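Local coordinates for beta-lactamase-related domain-containing protein (Bacteroides dorei DSM 17855, PDB 5TGF) that probably acts as a serine hydrolase of the beta-lactamase and penicillin-binding protein family, with a natural substrate that is not known, at residues A[77-87]-A[154-162]; A[87-95]-A[129-137]. All coordinates share one frame; numbering follows the deposited sequence.

In the fold
Contact 1 and contact 2 are neighbours in the helical part of a beta-lactamase-like fold. Their centres lie about 13 Å apart, on the same side of the chain's centre. Contact 1 joins 77-87 to helix 150-163. Contact 2 joins the following loop, 87-95, to 129-137, which takes in part of helix 125-133. Contact 2 is nested along the chain inside the loop closed by contact 1, and Leu87 belongs to both. The two helices also touch through Val129 and Arg157. One continuous segment, 77-95, is thus packed against two successive helices. The putative SxxK residues, Ser58 and Lys61, lie outside both contacts, so these are packing contacts of the helical part.

Contact 1 of 2, residues A[77-87]-A[154-162]; sequences LSWDDPVEKWL and IAGRMAEVA
Met158 of helix 150-163, present as selenomethionine, reaches across to 77-87, where the turn Ser78-Asp81 leads into the short helix about 83-86. Its chain is extended as far as SE and then bends at the last torsion (chi3 74°), which brings CE among backbone atoms. Met158 CE lies 3.6 Å from Pro82 O and 3.7 Å from Asp81 O. SE rests on Val83, with Met158 SE 4.0 Å from Val83 CG2. Val83 also meets the helix one turn earlier, at 3.8 Å between Val83 CG2 and Ile154 CG2. Leu87 crosses Met158 at about a right angle: its CD1 lies on Met158 CG, and its CD2 touches Arg157 CG and Val161 CG2. Leu77, Val83, Leu87, Ile154 and Met158 make the tight, buried part. Of Arg157 only CG touches Leu87, while its NH1 pairs with Glu160 OE1.

The side of Trp86, Val161 and Ala162 is partly exposed. Ala162 CB makes a CH-pi contact over the six-membered ring of Trp86, 4.1 Å from its centroid. Leu77 CD1 covers the rim of one ring face, and Val161 CG1 stands at the ring edge. The ring's rotation is fixed by a nearly straight bond from Trp86 NE1 to Asp81 OD2 (2.9 Å, 172°). That oxygen also accepts from Ser78 N and Lys85 NZ, so three donors grip it.

Leu77, Val72 and Thr75 belong to a calcium site seen for this protein; no ion is bound to this chain here. Leu77 packs on Val71 and Val72 of helix 60-74. Leu103 of helix 100-103 touches Ile154 and Met158, and helix 125-133 lies against Arg157.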
# COMPACT_ATOMS: atom_id res chain seq x y z
N LEU A 77 -8.65 10.89 -16.90
CA LEU A 77 -8.37 9.52 -16.41
C LEU A 77 -9.41 9.12 -15.39
O LEU A 77 -9.78 9.92 -14.52
CB LEU A 77 -6.97 9.46 -15.78
CG LEU A 77 -6.54 8.06 -15.37
CD1 LEU A 77 -6.35 7.14 -16.59
CD2 LEU A 77 -5.24 8.16 -14.58
N SER A 78 -9.93 7.90 -15.53
CA SER A 78 -10.99 7.42 -14.66
C SER A 78 -10.73 5.96 -14.26
O SER A 78 -10.11 5.21 -14.99
CB SER A 78 -12.35 7.55 -15.36
OG SER A 78 -13.26 6.54 -14.94
N TRP A 79 -11.27 5.56 -13.11
CA TRP A 79 -11.07 4.22 -12.59
C TRP A 79 -11.58 3.14 -13.52
O TRP A 79 -11.08 2.00 -13.51
CB TRP A 79 -11.78 4.08 -11.25
CG TRP A 79 -11.28 5.05 -10.21
CD1 TRP A 79 -11.99 6.05 -9.63
CD2 TRP A 79 -9.92 5.18 -9.71
NE1 TRP A 79 -11.19 6.74 -8.74
CE2 TRP A 79 -9.91 6.24 -8.80
CE3 TRP A 79 -8.73 4.52 -9.99
CZ2 TRP A 79 -8.76 6.62 -8.09
CZ3 TRP A 79 -7.57 4.89 -9.29
CH2 TRP A 79 -7.60 5.93 -8.33
N ASP A 80 -12.58 3.47 -14.34
CA ASP A 80 -13.14 2.51 -15.27
C ASP A 80 -12.56 2.59 -16.69
O ASP A 80 -12.99 1.85 -17.56
CB ASP A 80 -14.65 2.67 -15.28
CG ASP A 80 -15.27 2.43 -13.89
OD1 ASP A 80 -14.92 1.42 -13.24
OD2 ASP A 80 -16.07 3.26 -13.43
N ASP A 81 -11.50 3.37 -16.88
CA ASP A 81 -10.83 3.43 -18.17
C ASP A 81 -10.03 2.14 -18.49
O ASP A 81 -9.33 1.59 -17.62
CB ASP A 81 -9.89 4.61 -18.25
CG ASP A 81 -10.60 5.95 -18.39
OD1 ASP A 81 -11.83 5.99 -18.48
OD2 ASP A 81 -9.90 6.98 -18.37
N PRO A 82 -10.10 1.68 -19.73
CA PRO A 82 -9.21 0.59 -20.15
C PRO A 82 -7.82 1.06 -20.47
O PRO A 82 -7.62 2.21 -20.90
CB PRO A 82 -9.88 0.03 -21.42
CG PRO A 82 -10.89 1.03 -21.84
CD PRO A 82 -10.95 2.16 -20.84
N VAL A 83 -6.86 0.14 -20.35
CA VAL A 83 -5.46 0.45 -20.61
C VAL A 83 -5.28 1.12 -21.99
O VAL A 83 -4.58 2.11 -22.11
CB VAL A 83 -4.58 -0.83 -20.49
CG1 VAL A 83 -3.17 -0.60 -20.97
CG2 VAL A 83 -4.55 -1.34 -19.05
N GLU A 84 -5.91 0.54 -23.02
CA GLU A 84 -5.69 0.94 -24.40
C GLU A 84 -6.24 2.31 -24.73
O GLU A 84 -5.83 2.91 -25.72
CB GLU A 84 -6.29 -0.12 -25.34
CG GLU A 84 -7.82 -0.25 -25.22
CD GLU A 84 -8.31 -1.66 -25.51
OE1 GLU A 84 -9.46 -1.99 -25.12
OE2 GLU A 84 -7.55 -2.46 -26.10
N LYS A 85 -7.14 2.84 -23.92
CA LYS A 85 -7.56 4.24 -24.09
C LYS A 85 -6.37 5.20 -23.94
O LYS A 85 -6.30 6.22 -24.62
CB LYS A 85 -8.65 4.60 -23.10
CG LYS A 85 -8.97 6.09 -23.03
CD LYS A 85 -10.10 6.40 -22.07
CE LYS A 85 -10.26 7.90 -21.91
NZ LYS A 85 -11.15 8.28 -20.79
N TRP A 86 -5.45 4.86 -23.04
CA TRP A 86 -4.35 5.73 -22.72
C TRP A 86 -3.04 5.25 -23.31
O TRP A 86 -2.21 6.08 -23.61
CB TRP A 86 -4.24 5.92 -21.20
CG TRP A 86 -5.38 6.73 -20.62
CD1 TRP A 86 -6.56 6.25 -20.14
CD2 TRP A 86 -5.50 8.16 -20.62
NE1 TRP A 86 -7.38 7.29 -19.79
CE2 TRP A 86 -6.76 8.47 -20.08
CE3 TRP A 86 -4.68 9.20 -21.06
CZ2 TRP A 86 -7.20 9.78 -19.92
CZ3 TRP A 86 -5.12 10.51 -20.89
CH2 TRP A 86 -6.36 10.79 -20.32
N LEU A 87 -2.84 3.94 -23.43
CA LEU A 87 -1.59 3.36 -23.93
C LEU A 87 -1.86 2.57 -25.22
O LEU A 87 -2.08 1.35 -25.18
CB LEU A 87 -0.93 2.43 -22.90
CG LEU A 87 -0.82 2.98 -21.48
CD1 LEU A 87 -0.13 1.97 -20.55
CD2 LEU A 87 -0.03 4.27 -21.52
N ILE A 154 1.68 -0.68 -15.00
CA ILE A 154 0.80 -0.22 -16.08
C ILE A 154 -0.09 0.92 -15.59
O ILE A 154 -0.20 1.95 -16.26
CB ILE A 154 -0.06 -1.36 -16.62
CG1 ILE A 154 0.82 -2.50 -17.16
CG2 ILE A 154 -1.01 -0.87 -17.71
CD1 ILE A 154 -0.02 -3.62 -17.74
N ALA A 155 -0.69 0.74 -14.41
CA ALA A 155 -1.51 1.79 -13.79
C ALA A 155 -0.74 3.09 -13.65
O ALA A 155 -1.25 4.17 -14.01
CB ALA A 155 -2.05 1.35 -12.42
N GLY A 156 0.48 3.00 -13.14
CA GLY A 156 1.32 4.16 -13.02
C GLY A 156 1.61 4.85 -14.36
O GLY A 156 1.65 6.07 -14.43
N ARG A 157 1.87 4.05 -15.41
CA ARG A 157 2.14 4.60 -16.74
C ARG A 157 0.91 5.32 -17.31
O ARG A 157 1.05 6.33 -18.00
CB ARG A 157 2.59 3.50 -17.68
CG ARG A 157 2.96 3.96 -19.09
CD ARG A 157 4.12 4.90 -19.12
NE ARG A 157 4.30 5.45 -20.48
CZ ARG A 157 4.64 6.69 -20.77
NH1 ARG A 157 4.93 7.57 -19.82
NH2 ARG A 157 4.73 7.07 -22.04
N MSE A 158 -0.29 4.84 -16.99
CA MSE A 158 -1.49 5.49 -17.50
C MSE A 158 -1.60 6.89 -16.87
O MSE A 158 -1.93 7.86 -17.58
CB MSE A 158 -2.76 4.71 -17.25
CG MSE A 158 -2.86 3.38 -17.99
SE MSE A 158 -4.26 2.23 -17.25
CE MSE A 158 -5.91 3.09 -17.89
N ALA A 159 -1.21 7.02 -15.59
CA ALA A 159 -1.23 8.32 -14.93
C ALA A 159 -0.17 9.26 -15.52
O ALA A 159 -0.44 10.47 -15.71
CB ALA A 159 -1.08 8.18 -13.42
N GLU A 160 0.99 8.71 -15.86
CA GLU A 160 2.07 9.47 -16.48
C GLU A 160 1.60 10.10 -17.80
O GLU A 160 1.89 11.27 -18.08
CB GLU A 160 3.30 8.62 -16.77
CG GLU A 160 4.11 8.22 -15.56
CD GLU A 160 5.43 7.53 -15.91
OE1 GLU A 160 5.63 7.08 -17.06
OE2 GLU A 160 6.31 7.44 -15.01
N VAL A 161 0.94 9.31 -18.63
CA VAL A 161 0.43 9.78 -19.91
C VAL A 161 -0.66 10.85 -19.72
O VAL A 161 -0.66 11.85 -20.41
CB VAL A 161 -0.03 8.59 -20.77
CG1 VAL A 161 -0.78 9.05 -22.03
CG2 VAL A 161 1.19 7.78 -21.15
N ALA A 162 -1.51 10.68 -18.72
CA ALA A 162 -2.59 11.63 -18.51
C ALA A 162 -2.08 13.00 -18.06
O ALA A 162 -2.67 14.04 -18.41
CB ALA A 162 -3.58 11.06 -17.50

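Contact 2 of 2, residues A[87-95]-A[129-137]; sequences LPQFRGDAK and VTEILSLDT
The Phe90 ring meets Leu133 on one face and Val129 at its edge. Phe90 starts a type II beta turn that ends at Asp93, and Asp93 in turn forms an Asx turn with Lys95 N; 87-95, which holds both turns, packs against 129-137. Leu133 CD1 sits over the ring centre in a CH-pi contact, 3.9 Å from the Phe90 centroid and 12° off the normal. The opposite face is touched by Val83 CG1, near the ring's CG. In the ring plane, Val129 CG1 comes close, 3.3 Å from Phe90 CE1, and Lys95 CB lies at the edge too.

The other branch of Leu133 turns to Gln89, with Leu133 CD2 3.7 Å from Gln89 NE2. Gln89 is exposed and crosses Leu133 obliquely, so this is the solvent side of the contact.

Lys95 makes the polar part. Its chain bends at chi3 and chi4 (-68° and -64°), which brings the ammonium to the carbonyls of Leu133 and Leu135. Lys95 NZ donates to Leu133 O at 2.9 Å and to Leu135 O at 3.1 Å, in both cases from outside the carbonyl plane. A salt bridge joins Lys95 NZ to Asp93 OD1 at 2.8 Å. Three oxygens therefore hold the buried lysine, and the carboxylate probably balances its charge. Farther along, Thr137 CG2 presses on the lysine chain, 3.4 Å from Lys95 CG, closer than usual for two carbons.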
# COMPACT_ATOMS: atom_id res chain seq x y z
N LEU A 87 -2.84 3.94 -23.43
CA LEU A 87 -1.59 3.36 -23.93
C LEU A 87 -1.86 2.57 -25.22
O LEU A 87 -2.08 1.35 -25.18
CB LEU A 87 -0.93 2.43 -22.90
CG LEU A 87 -0.82 2.98 -21.48
CD1 LEU A 87 -0.13 1.97 -20.55
CD2 LEU A 87 -0.03 4.27 -21.52
N PRO A 88 -1.86 3.27 -26.37
CA PRO A 88 -2.35 2.62 -27.59
C PRO A 88 -1.50 1.44 -28.08
O PRO A 88 -2.00 0.61 -28.85
CB PRO A 88 -2.41 3.76 -28.62
CG PRO A 88 -1.52 4.82 -28.08
CD PRO A 88 -1.59 4.70 -26.58
N GLN A 89 -0.27 1.29 -27.59
CA GLN A 89 0.48 0.11 -27.90
C GLN A 89 -0.17 -1.17 -27.38
O GLN A 89 0.21 -2.26 -27.81
CB GLN A 89 1.97 0.23 -27.44
CG GLN A 89 2.23 0.05 -25.95
CD GLN A 89 3.71 0.08 -25.56
OE1 GLN A 89 4.07 0.47 -24.43
NE2 GLN A 89 4.59 -0.36 -26.46
N PHE A 90 -1.16 -1.06 -26.49
CA PHE A 90 -1.88 -2.26 -25.99
C PHE A 90 -3.06 -2.70 -26.87
O PHE A 90 -3.66 -3.72 -26.58
CB PHE A 90 -2.38 -2.02 -24.55
CG PHE A 90 -1.34 -2.22 -23.49
CD1 PHE A 90 -0.31 -1.31 -23.32
CD2 PHE A 90 -1.39 -3.32 -22.65
CE1 PHE A 90 0.67 -1.51 -22.36
CE2 PHE A 90 -0.42 -3.52 -21.68
CZ PHE A 90 0.60 -2.63 -21.54
N ARG A 91 -3.43 -1.92 -27.90
CA ARG A 91 -4.53 -2.33 -28.79
C ARG A 91 -4.10 -3.57 -29.56
O ARG A 91 -2.95 -3.68 -29.98
CB ARG A 91 -4.88 -1.23 -29.80
CG ARG A 91 -5.67 -0.05 -29.25
CD ARG A 91 -7.15 -0.39 -29.03
NE ARG A 91 -7.94 0.79 -28.65
CZ ARG A 91 -9.20 0.75 -28.22
NH1 ARG A 91 -9.85 -0.42 -28.07
NH2 ARG A 91 -9.81 1.89 -27.90
N GLY A 92 -5.00 -4.54 -29.69
CA GLY A 92 -4.66 -5.80 -30.32
C GLY A 92 -4.31 -6.90 -29.34
O GLY A 92 -4.19 -8.07 -29.72
N ASP A 93 -4.09 -6.51 -28.08
CA ASP A 93 -3.73 -7.42 -27.00
C ASP A 93 -4.95 -7.52 -26.09
O ASP A 93 -5.68 -6.55 -25.89
CB ASP A 93 -2.50 -6.84 -26.27
CG ASP A 93 -1.78 -7.86 -25.40
OD1 ASP A 93 -2.25 -8.11 -24.27
OD2 ASP A 93 -0.75 -8.40 -25.85
N ALA A 94 -5.23 -8.70 -25.57
CA ALA A 94 -6.32 -8.85 -24.60
C ALA A 94 -6.13 -7.98 -23.34
O ALA A 94 -7.11 -7.62 -22.69
CB ALA A 94 -6.46 -10.31 -24.20
N LYS A 95 -4.89 -7.64 -23.01
CA LYS A 95 -4.61 -6.78 -21.86
C LYS A 95 -5.11 -5.36 -22.06
O LYS A 95 -5.21 -4.63 -21.08
CB LYS A 95 -3.10 -6.71 -21.58
CG LYS A 95 -2.50 -8.02 -21.12
CD LYS A 95 -1.07 -7.87 -20.61
CE LYS A 95 -0.10 -7.52 -21.72
NZ LYS A 95 0.07 -8.57 -22.76
N VAL A 129 6.72 -0.95 -18.98
CA VAL A 129 5.46 -1.38 -19.57
C VAL A 129 5.63 -2.05 -20.94
O VAL A 129 4.87 -2.95 -21.28
CB VAL A 129 4.47 -0.19 -19.64
CG1 VAL A 129 3.29 -0.54 -20.52
CG2 VAL A 129 3.99 0.18 -18.26
N THR A 130 6.63 -1.64 -21.70
CA THR A 130 7.04 -2.36 -22.92
C THR A 130 7.40 -3.81 -22.66
O THR A 130 6.98 -4.71 -23.39
CB THR A 130 8.22 -1.65 -23.62
OG1 THR A 130 7.84 -0.31 -23.92
CG2 THR A 130 8.57 -2.37 -24.94
N GLU A 131 8.15 -4.08 -21.60
CA GLU A 131 8.46 -5.47 -21.25
C GLU A 131 7.22 -6.23 -20.76
O GLU A 131 7.00 -7.39 -21.14
CB GLU A 131 9.56 -5.56 -20.22
CG GLU A 131 9.87 -7.02 -19.86
CD GLU A 131 11.28 -7.24 -19.34
OE1 GLU A 131 11.96 -6.22 -19.03
OE2 GLU A 131 11.69 -8.42 -19.23
N ILE A 132 6.37 -5.58 -19.97
CA ILE A 132 5.17 -6.24 -19.47
C ILE A 132 4.21 -6.58 -20.63
O ILE A 132 3.52 -7.61 -20.60
CB ILE A 132 4.48 -5.40 -18.38
CG1 ILE A 132 5.41 -5.27 -17.17
CG2 ILE A 132 3.11 -6.00 -18.00
CD1 ILE A 132 5.07 -4.06 -16.32
N LEU A 133 4.20 -5.75 -21.66
CA LEU A 133 3.30 -5.93 -22.80
C LEU A 133 3.52 -7.29 -23.48
O LEU A 133 2.58 -7.89 -23.95
CB LEU A 133 3.46 -4.79 -23.81
CG LEU A 133 2.72 -4.92 -25.16
CD1 LEU A 133 1.22 -5.03 -24.96
CD2 LEU A 133 3.05 -3.74 -26.05
N SER A 134 4.76 -7.79 -23.47
CA SER A 134 5.11 -9.06 -24.11
C SER A 134 4.60 -10.31 -23.38
O SER A 134 4.60 -11.37 -23.94
CB SER A 134 6.64 -9.16 -24.28
OG SER A 134 7.27 -9.38 -23.01
N LEU A 135 4.15 -10.17 -22.13
CA LEU A 135 3.83 -11.33 -21.29
C LEU A 135 2.37 -11.74 -21.42
O LEU A 135 1.46 -10.93 -21.36
CB LEU A 135 4.12 -11.02 -19.80
CG LEU A 135 5.58 -10.67 -19.44
CD1 LEU A 135 5.66 -10.20 -17.98
CD2 LEU A 135 6.55 -11.81 -19.73
N ASP A 136 2.16 -13.04 -21.53
CA ASP A 136 0.82 -13.61 -21.46
C ASP A 136 0.18 -13.32 -20.10
O ASP A 136 0.86 -13.23 -19.04
CB ASP A 136 0.88 -15.15 -21.59
CG ASP A 136 1.36 -15.62 -22.95
OD1 ASP A 136 1.15 -14.92 -23.97
OD2 ASP A 136 1.91 -16.75 -22.98
N THR A 137 -1.14 -13.20 -20.15
CA THR A 137 -1.93 -13.07 -18.94
C THR A 137 -2.10 -14.43 -18.28
O THR A 137 -1.82 -15.45 -18.87
CB THR A 137 -3.30 -12.45 -19.22
OG1 THR A 137 -3.99 -13.21 -20.21
CG2 THR A 137 -3.13 -11.02 -19.67